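Long-range contact in fatty acid/retinol binding protein protein 7, isoform A, confirmed BY transcript evidence (Caenorhabditis elegans, PDB 2W9Y), which probably binds fatty acids such as oleic acid, and retinoids, as a small helical lipid carrier of nematodes: residues Lys75-Ala88 / Asp127-Phe140. Sequence-based numbering, arbitrary orientation.
Sequences KRLDGLSPAAVEYA and DQAALRKNNPDIKF
Arg76 meets Asp137 end-on in a salt bridge, one nitrogen to each carboxylate oxygen, in the all-helical fold of this FAR family protein, where the linker of two overlapping beta turns before helix 82-104 packs on the C-terminal helix and tail. Arg76 NH2 lies 2.8 Å from Asp137 OD2, and the guanidinium and carboxylate planes, 29° apart, are nearly coplanar. NH1 of the extended Arg76 chain donates hydrogen bonds to both Asp137 OD1 and, at 2.9 Å, Asn135 OD1, in the guanidinium plane; Glu19 is a second acidic partner of NH2. Asn134 ND2 bridges two carbonyls of the linker: Asp78 O at 2.9 Å, in the plane of the Asn134 side-chain amide, and, by a more bent bond, Arg76 O, with the donor 63° out of the carbonyl plane. Next, Leu80 CD1 lies 3.8 Å from Leu131 CD2, the side chains crossing at about a right angle. Ser81 N-caps helix 82-104: its OG accepts from Ala84 N and donates to Asp127 OD1 at 2.7 Å. Ala84 CB lies 4.2 Å from Leu131 CG. With CG anti to its backbone N (chi1 -179°), Tyr87 brings CD2 within 3.6 Å of Leu131 CD1, and its hydroxyl bonds to Leu116 O. Phe140 CE1 sits at the edge of the Tyr87 ring, 3.9 Å from Tyr87 CE2.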
ATOM      1  N   LYS A  75      -7.156   7.792   7.249  1.00 15.42           N
ATOM      2  CA  LYS A  75      -6.959   8.378   8.572  1.00 15.95           C
ATOM      3  C   LYS A  75      -5.528   8.907   8.631  1.00 13.65           C
ATOM      4  O   LYS A  75      -5.242   9.882   9.326  1.00 13.62           O
ATOM      5  CB  LYS A  75      -7.190   7.308   9.658  1.00 17.19           C
ATOM      6  CG  LYS A  75      -6.986   7.862  11.031  1.00 23.06           C
ATOM      7  CD  LYS A  75      -7.743   7.131  12.145  1.00 27.73           C
ATOM      8  CE  LYS A  75      -7.696   7.991  13.415  1.00 27.87           C
ATOM      9  NZ  LYS A  75      -8.775   9.025  13.621  1.00 22.64           N
ATOM     10  N   ARG A  76      -4.628   8.248   7.909  1.00 11.78           N
ATOM     11  CA  ARG A  76      -3.197   8.524   8.064  1.00 10.11           C
ATOM     12  C   ARG A  76      -2.891   9.912   7.510  1.00  9.60           C
ATOM     13  O   ARG A  76      -1.845  10.453   7.744  1.00 11.00           O
ATOM     14  CB  ARG A  76      -2.380   7.472   7.293  1.00  7.72           C
ATOM     15  CG  ARG A  76      -2.470   6.049   7.980  1.00  7.26           C
ATOM     16  CD  ARG A  76      -1.946   4.982   7.092  1.00  8.09           C
ATOM     17  NE  ARG A  76      -2.049   3.643   7.786  1.00  9.68           N
ATOM     18  CZ  ARG A  76      -1.116   3.135   8.606  1.00  9.01           C
ATOM     19  NH1 ARG A  76       0.064   3.745   8.846  1.00 12.06           N
ATOM     20  NH2 ARG A  76      -1.342   1.941   9.178  1.00  9.55           N
ATOM     21  N   LEU A  77      -3.769  10.443   6.682  1.00  9.09           N
ATOM     22  CA  LEU A  77      -3.476  11.780   6.099  1.00  9.78           C
ATOM     23  C   LEU A  77      -3.976  12.951   6.969  1.00  9.59           C
ATOM     24  O   LEU A  77      -3.618  14.147   6.743  1.00  9.91           O
ATOM     25  CB  LEU A  77      -4.058  11.898   4.673  1.00 10.23           C
ATOM     26  CG  LEU A  77      -3.635  10.829   3.660  1.00 11.25           C
ATOM     27  CD1 LEU A  77      -4.323  11.023   2.319  1.00 15.15           C
ATOM     28  CD2 LEU A  77      -2.171  10.963   3.463  1.00 11.30           C
ATOM     29  N   ASP A  78      -4.789  12.653   7.949  1.00 10.03           N
ATOM     30  CA  ASP A  78      -5.439  13.753   8.730  1.00 10.76           C
ATOM     31  C   ASP A  78      -4.497  14.718   9.438  1.00 11.70           C
ATOM     32  O   ASP A  78      -3.561  14.290  10.139  1.00 10.72           O
ATOM     33  CB  ASP A  78      -6.457  13.190   9.784  1.00 12.19           C
ATOM     34  CG  ASP A  78      -7.738  12.617   9.134  1.00 18.34           C
ATOM     35  OD1 ASP A  78      -8.021  12.878   7.922  1.00 20.71           O
ATOM     36  OD2 ASP A  78      -8.487  11.872   9.846  1.00 24.51           O
ATOM     37  N   GLY A  79      -4.750  16.034   9.284  1.00 10.28           N
ATOM     38  CA  GLY A  79      -3.967  17.014  10.026  1.00 11.12           C
ATOM     39  C   GLY A  79      -2.571  17.346   9.557  1.00 10.28           C
ATOM     40  O   GLY A  79      -1.946  18.310  10.087  1.00 11.43           O
ATOM     41  N   LEU A  80      -2.097  16.593   8.546  1.00  9.91           N
ATOM     42  CA  LEU A  80      -0.782  16.804   7.972  1.00 11.19           C
ATOM     43  C   LEU A  80      -0.678  18.096   7.162  1.00 11.15           C
ATOM     44  O   LEU A  80      -1.673  18.515   6.583  1.00 12.38           O
ATOM     45  CB  LEU A  80      -0.349  15.608   7.107  1.00 10.22           C
ATOM     46  CG  LEU A  80      -0.180  14.221   7.754  1.00 10.17           C
ATOM     47  CD1 LEU A  80       0.212  13.145   6.704  1.00 10.33           C
ATOM     48  CD2 LEU A  80       0.884  14.294   8.875  1.00 12.38           C
ATOM     49  N   SER A  81       0.537  18.672   7.119  1.00 10.39           N
ATOM     50  CA  SER A  81       0.871  19.859   6.327  1.00 10.57           C
ATOM     51  C   SER A  81       0.905  19.464   4.846  1.00 10.14           C
ATOM     52  O   SER A  81       1.002  18.285   4.536  1.00 10.33           O
ATOM     53  CB  SER A  81       2.276  20.279   6.697  1.00  9.82           C
ATOM     54  OG  SER A  81       3.262  19.393   6.061  1.00 11.17           O
ATOM     55  N   PRO A  82       0.866  20.448   3.931  1.00 10.55           N
ATOM     56  CA  PRO A  82       0.858  20.187   2.491  1.00 11.13           C
ATOM     57  C   PRO A  82       2.022  19.356   2.079  1.00  9.41           C
ATOM     58  O   PRO A  82       1.830  18.428   1.271  1.00  9.89           O
ATOM     59  CB  PRO A  82       0.928  21.602   1.874  1.00 11.38           C
ATOM     60  CG  PRO A  82       0.177  22.431   2.913  1.00 12.56           C
ATOM     61  CD  PRO A  82       0.446  21.822   4.248  1.00 10.92           C
ATOM     62  N   ALA A  83       3.196  19.597   2.662  1.00  9.41           N
ATOM     63  CA  ALA A  83       4.418  18.852   2.285  1.00  9.14           C
ATOM     64  C   ALA A  83       4.360  17.414   2.761  1.00  9.25           C
ATOM     65  O   ALA A  83       4.771  16.473   2.040  1.00  8.74           O
ATOM     66  CB  ALA A  83       5.686  19.504   2.878  1.00  9.23           C
ATOM     67  N   ALA A  84       3.873  17.232   3.982  1.00  8.66           N
ATOM     68  CA  ALA A  84       3.796  15.885   4.534  1.00  9.27           C
ATOM     69  C   ALA A  84       2.759  15.059   3.821  1.00  9.07           C
ATOM     70  O   ALA A  84       2.966  13.825   3.656  1.00  9.48           O
ATOM     71  CB  ALA A  84       3.504  15.980   6.045  1.00 10.23           C
ATOM     72  N   VAL A  85       1.640  15.685   3.431  1.00  9.61           N
ATOM     73  CA  VAL A  85       0.588  15.017   2.655  1.00 10.14           C
ATOM     74  C   VAL A  85       1.119  14.628   1.270  1.00  9.99           C
ATOM     75  O   VAL A  85       0.868  13.496   0.802  1.00  8.21           O
ATOM     76  CB  VAL A  85      -0.665  15.878   2.498  1.00  9.53           C
ATOM     77  CG1 VAL A  85      -1.599  15.323   1.384  1.00 13.09           C
ATOM     78  CG2 VAL A  85      -1.396  16.075   3.865  1.00 10.86           C
ATOM     79  N   GLU A  86       1.828  15.548   0.606  1.00  9.44           N
ATOM     80  CA  GLU A  86       2.498  15.195  -0.699  1.00 10.81           C
ATOM     81  C   GLU A  86       3.395  13.946  -0.562  1.00 11.18           C
ATOM     82  O   GLU A  86       3.429  13.031  -1.444  1.00 11.54           O
ATOM     83  CB  GLU A  86       3.348  16.369  -1.153  1.00 11.84           C
ATOM     84  CG  GLU A  86       4.327  16.063  -2.268  1.00 17.10           C
ATOM     85  CD  GLU A  86       5.025  17.351  -2.798  1.00 27.04           C
ATOM     86  OE1 GLU A  86       5.872  17.948  -2.081  1.00 32.05           O
ATOM     87  OE2 GLU A  86       4.728  17.766  -3.936  1.00 29.66           O
ATOM     88  N   TYR A  87       4.160  13.919   0.522  1.00  8.67           N
ATOM     89  CA  TYR A  87       5.011  12.776   0.823  1.00  9.52           C
ATOM     90  C   TYR A  87       4.212  11.506   1.048  1.00  8.45           C
ATOM     91  O   TYR A  87       4.515  10.437   0.471  1.00 10.01           O
ATOM     92  CB  TYR A  87       5.888  13.090   2.076  1.00  7.94           C
ATOM     93  CG  TYR A  87       6.815  11.907   2.395  1.00  9.51           C
ATOM     94  CD1 TYR A  87       8.017  11.693   1.685  1.00  8.48           C
ATOM     95  CD2 TYR A  87       6.461  10.951   3.375  1.00  7.76           C
ATOM     96  CE1 TYR A  87       8.820  10.528   1.943  1.00  8.78           C
ATOM     97  CE2 TYR A  87       7.223   9.828   3.618  1.00 10.37           C
ATOM     98  CZ  TYR A  87       8.425   9.648   2.904  1.00  9.97           C
ATOM     99  OH  TYR A  87       9.157   8.524   3.182  1.00 10.76           O
ATOM    100  N   ALA A  88       3.199  11.586   1.910  1.00  7.22           N
ATOM    101  CA  ALA A  88       2.389  10.395   2.193  1.00  8.90           C
ATOM    102  C   ALA A  88       1.676   9.775   0.960  1.00  9.33           C
ATOM    103  O   ALA A  88       1.594   8.565   0.858  1.00  9.08           O
ATOM    104  CB  ALA A  88       1.365  10.697   3.260  1.00  9.49           C
ATOM    105  N   ASP A 127       7.484  17.907  10.286  1.00 12.15           N
ATOM    106  CA  ASP A 127       6.786  17.016   9.357  1.00 11.28           C
ATOM    107  C   ASP A 127       7.153  15.534   9.589  1.00 10.33           C
ATOM    108  O   ASP A 127       6.308  14.655   9.421  1.00  9.44           O
ATOM    109  CB  ASP A 127       7.077  17.349   7.888  1.00 10.36           C
ATOM    110  CG  ASP A 127       6.228  18.510   7.377  1.00 11.98           C
ATOM    111  OD1 ASP A 127       5.133  18.810   7.927  1.00 15.24           O
ATOM    112  OD2 ASP A 127       6.636  19.162   6.417  1.00 15.31           O
ATOM    113  N   GLN A 128       8.388  15.272   9.993  1.00  9.71           N
ATOM    114  CA  GLN A 128       8.831  13.870  10.227  1.00  9.77           C
ATOM    115  C   GLN A 128       8.071  13.423  11.464  1.00 10.36           C
ATOM    116  O   GLN A 128       7.599  12.318  11.501  1.00 10.31           O
ATOM    117  CB  GLN A 128      10.324  13.837  10.535  1.00 10.33           C
ATOM    118  CG  GLN A 128      11.248  14.126   9.286  1.00  8.92           C
ATOM    119  CD  GLN A 128      12.703  14.165   9.640  1.00 18.21           C
ATOM    120  OE1 GLN A 128      13.056  14.479  10.794  1.00 20.79           O
ATOM    121  NE2 GLN A 128      13.582  13.889   8.670  1.00 19.00           N
ATOM    122  N   ALA A 129       7.967  14.287  12.481  1.00 10.33           N
ATOM    123  CA  ALA A 129       7.312  13.875  13.738  1.00  9.60           C
ATOM    124  C   ALA A 129       5.798  13.644  13.469  1.00  9.53           C
ATOM    125  O   ALA A 129       5.178  12.715  13.989  1.00 10.25           O
ATOM    126  CB  ALA A 129       7.489  14.909  14.822  1.00  9.78           C
ATOM    127  N   ALA A 130       5.207  14.478  12.638  1.00  9.40           N
ATOM    128  CA  ALA A 130       3.770  14.342  12.342  1.00  8.83           C
ATOM    129  C   ALA A 130       3.451  13.031  11.572  1.00  8.40           C
ATOM    130  O   ALA A 130       2.373  12.382  11.794  1.00  6.57           O
ATOM    131  CB  ALA A 130       3.277  15.534  11.561  1.00 10.52           C
ATOM    132  N   LEU A 131       4.297  12.736  10.571  1.00  7.54           N
ATOM    133  CA  LEU A 131       4.197  11.491   9.842  1.00  7.25           C
ATOM    134  C   LEU A 131       4.330  10.289  10.767  1.00  8.39           C
ATOM    135  O   LEU A 131       3.577   9.294  10.617  1.00  8.53           O
ATOM    136  CB  LEU A 131       5.248  11.415   8.712  1.00  7.04           C
ATOM    137  CG  LEU A 131       4.906  12.255   7.436  1.00  7.45           C
ATOM    138  CD1 LEU A 131       6.156  12.621   6.503  1.00 10.19           C
ATOM    139  CD2 LEU A 131       3.740  11.699   6.597  1.00  8.20           C
ATOM    140  N   ARG A 132       5.307  10.344  11.672  1.00  7.52           N
ATOM    141  CA  ARG A 132       5.508   9.195  12.619  1.00  8.97           C
ATOM    142  C   ARG A 132       4.298   9.063  13.560  1.00  8.59           C
ATOM    143  O   ARG A 132       3.848   7.969  13.863  1.00  8.94           O
ATOM    144  CB  ARG A 132       6.799   9.356  13.401  1.00  8.69           C
ATOM    145  CG  ARG A 132       8.041   9.056  12.480  1.00  9.71           C
ATOM    146  CD  ARG A 132       9.332   9.431  13.212  1.00 13.71           C
ATOM    147  NE  ARG A 132      10.443   8.737  12.591  1.00 17.18           N
ATOM    148  CZ  ARG A 132      11.613   9.303  12.391  1.00 19.43           C
ATOM    149  NH1 ARG A 132      11.773  10.589  12.730  1.00 20.09           N
ATOM    150  NH2 ARG A 132      12.594   8.611  11.811  1.00 18.70           N
ATOM    151  N   LYS A 133       3.735  10.198  13.947  1.00  8.59           N
ATOM    152  CA  LYS A 133       2.598  10.166  14.886  1.00  9.00           C
ATOM    153  C   LYS A 133       1.394   9.538  14.156  1.00  7.71           C
ATOM    154  O   LYS A 133       0.628   8.785  14.742  1.00  7.84           O
ATOM    155  CB  LYS A 133       2.283  11.598  15.388  1.00  8.72           C
ATOM    156  CG  LYS A 133       1.161  11.698  16.467  1.00 14.22           C
ATOM    157  CD  LYS A 133       0.995  13.205  16.896  1.00 17.91           C
ATOM    158  CE  LYS A 133      -0.410  13.508  17.280  1.00 21.15           C
ATOM    159  NZ  LYS A 133      -0.456  14.808  18.004  1.00 27.17           N
ATOM    160  N   ASN A 134       1.179   9.906  12.894  1.00  5.90           N
ATOM    161  CA  ASN A 134       0.076   9.339  12.136  1.00  7.26           C
ATOM    162  C   ASN A 134       0.303   7.870  11.646  1.00  7.57           C
ATOM    163  O   ASN A 134      -0.657   7.181  11.237  1.00  9.64           O
ATOM    164  CB  ASN A 134      -0.250  10.228  10.932  1.00  7.58           C
ATOM    165  CG  ASN A 134      -1.212  11.375  11.261  1.00  9.60           C
ATOM    166  OD1 ASN A 134      -1.580  11.562  12.424  1.00 13.34           O
ATOM    167  ND2 ASN A 134      -1.696  12.101  10.219  1.00  9.57           N
ATOM    168  N   ASN A 135       1.559   7.442  11.568  1.00  7.20           N
ATOM    169  CA  ASN A 135       1.936   6.099  11.030  1.00  6.98           C
ATOM    170  C   ASN A 135       2.999   5.465  11.965  1.00  8.09           C
ATOM    171  O   ASN A 135       4.120   5.307  11.570  1.00 10.02           O
ATOM    172  CB  ASN A 135       2.577   6.263   9.615  1.00  5.68           C
ATOM    173  CG  ASN A 135       1.678   7.002   8.638  1.00  5.34           C
ATOM    174  OD1 ASN A 135       0.887   6.384   7.905  1.00  9.74           O
ATOM    175  ND2 ASN A 135       1.808   8.391   8.604  1.00  8.85           N
ATOM    176  N   PRO A 136       2.651   5.134  13.213  1.00  8.67           N
ATOM    177  CA  PRO A 136       3.642   4.655  14.201  1.00  8.60           C
ATOM    178  C   PRO A 136       4.114   3.250  13.809  1.00  9.71           C
ATOM    179  O   PRO A 136       5.156   2.801  14.294  1.00  9.25           O
ATOM    180  CB  PRO A 136       2.847   4.605  15.531  1.00 10.13           C
ATOM    181  CG  PRO A 136       1.378   4.653  15.092  1.00 10.37           C
ATOM    182  CD  PRO A 136       1.299   5.313  13.782  1.00  8.61           C
ATOM    183  N   ASP A 137       3.403   2.626  12.858  1.00  7.97           N
ATOM    184  CA  ASP A 137       3.746   1.244  12.411  1.00  8.34           C
ATOM    185  C   ASP A 137       4.721   1.212  11.225  1.00  7.02           C
ATOM    186  O   ASP A 137       5.216   0.135  10.839  1.00  9.38           O
ATOM    187  CB  ASP A 137       2.467   0.479  12.014  1.00  7.85           C
ATOM    188  CG  ASP A 137       1.632   1.237  10.997  1.00 10.10           C
ATOM    189  OD1 ASP A 137       1.705   2.526  10.941  1.00  8.16           O
ATOM    190  OD2 ASP A 137       0.863   0.566  10.289  1.00  9.48           O
ATOM    191  N   ILE A 138       5.012   2.371  10.648  1.00  7.62           N
ATOM    192  CA  ILE A 138       5.913   2.447   9.500  1.00  7.42           C
ATOM    193  C   ILE A 138       7.351   2.829   9.898  1.00  9.40           C
ATOM    194  O   ILE A 138       7.547   3.644  10.766  1.00  9.78           O
ATOM    195  CB  ILE A 138       5.330   3.517   8.502  1.00  7.51           C
ATOM    196  CG1 ILE A 138       4.127   2.869   7.806  1.00  8.01           C
ATOM    197  CG2 ILE A 138       6.399   4.015   7.463  1.00  7.36           C
ATOM    198  CD1 ILE A 138       3.447   3.808   6.698  1.00 11.30           C
ATOM    199  N   LYS A 139       8.342   2.192   9.263  1.00  9.60           N
ATOM    200  CA  LYS A 139       9.737   2.545   9.449  1.00 11.91           C
ATOM    201  C   LYS A 139      10.158   3.485   8.278  1.00 12.47           C
ATOM    202  O   LYS A 139      10.508   3.022   7.173  1.00 10.92           O
ATOM    203  CB  LYS A 139      10.592   1.272   9.467  1.00 11.00           C
ATOM    204  CG  LYS A 139      12.099   1.538   9.881  1.00 12.03           C
ATOM    205  CD  LYS A 139      12.935   0.255   9.820  1.00 16.27           C
ATOM    206  CE  LYS A 139      14.402   0.617  10.011  1.00 23.34           C
ATOM    207  NZ  LYS A 139      15.198  -0.625  10.029  1.00 28.64           N
ATOM    208  N   PHE A 140      10.162   4.788   8.520  1.00 12.39           N
ATOM    209  CA  PHE A 140      10.364   5.716   7.433  1.00 14.88           C
ATOM    210  C   PHE A 140      11.830   5.759   7.019  1.00 18.13           C
ATOM    211  O   PHE A 140      12.743   5.511   7.846  1.00 21.11           O
ATOM    212  CB  PHE A 140       9.927   7.138   7.856  1.00 13.10           C
ATOM    213  CG  PHE A 140       8.452   7.301   7.891  1.00  9.29           C
ATOM    214  CD1 PHE A 140       7.766   7.588   6.738  1.00  9.05           C
ATOM    215  CD2 PHE A 140       7.740   7.155   9.087  1.00  7.73           C
ATOM    216  CE1 PHE A 140       6.396   7.680   6.722  1.00  7.74           C
ATOM    217  CE2 PHE A 140       6.372   7.273   9.100  1.00  7.65           C
ATOM    218  CZ  PHE A 140       5.670   7.573   7.949  1.00  7.60           C
ATOM    219  OXT PHE A 140      12.168   6.093   5.863  1.00 21.75           O
TER
HETATM  220  O   HOH W   1       0.509   9.711   6.342  1.00 16.83           O
HETATM  221  O   HOH W   2       2.745  17.627   8.872  1.00 11.95           O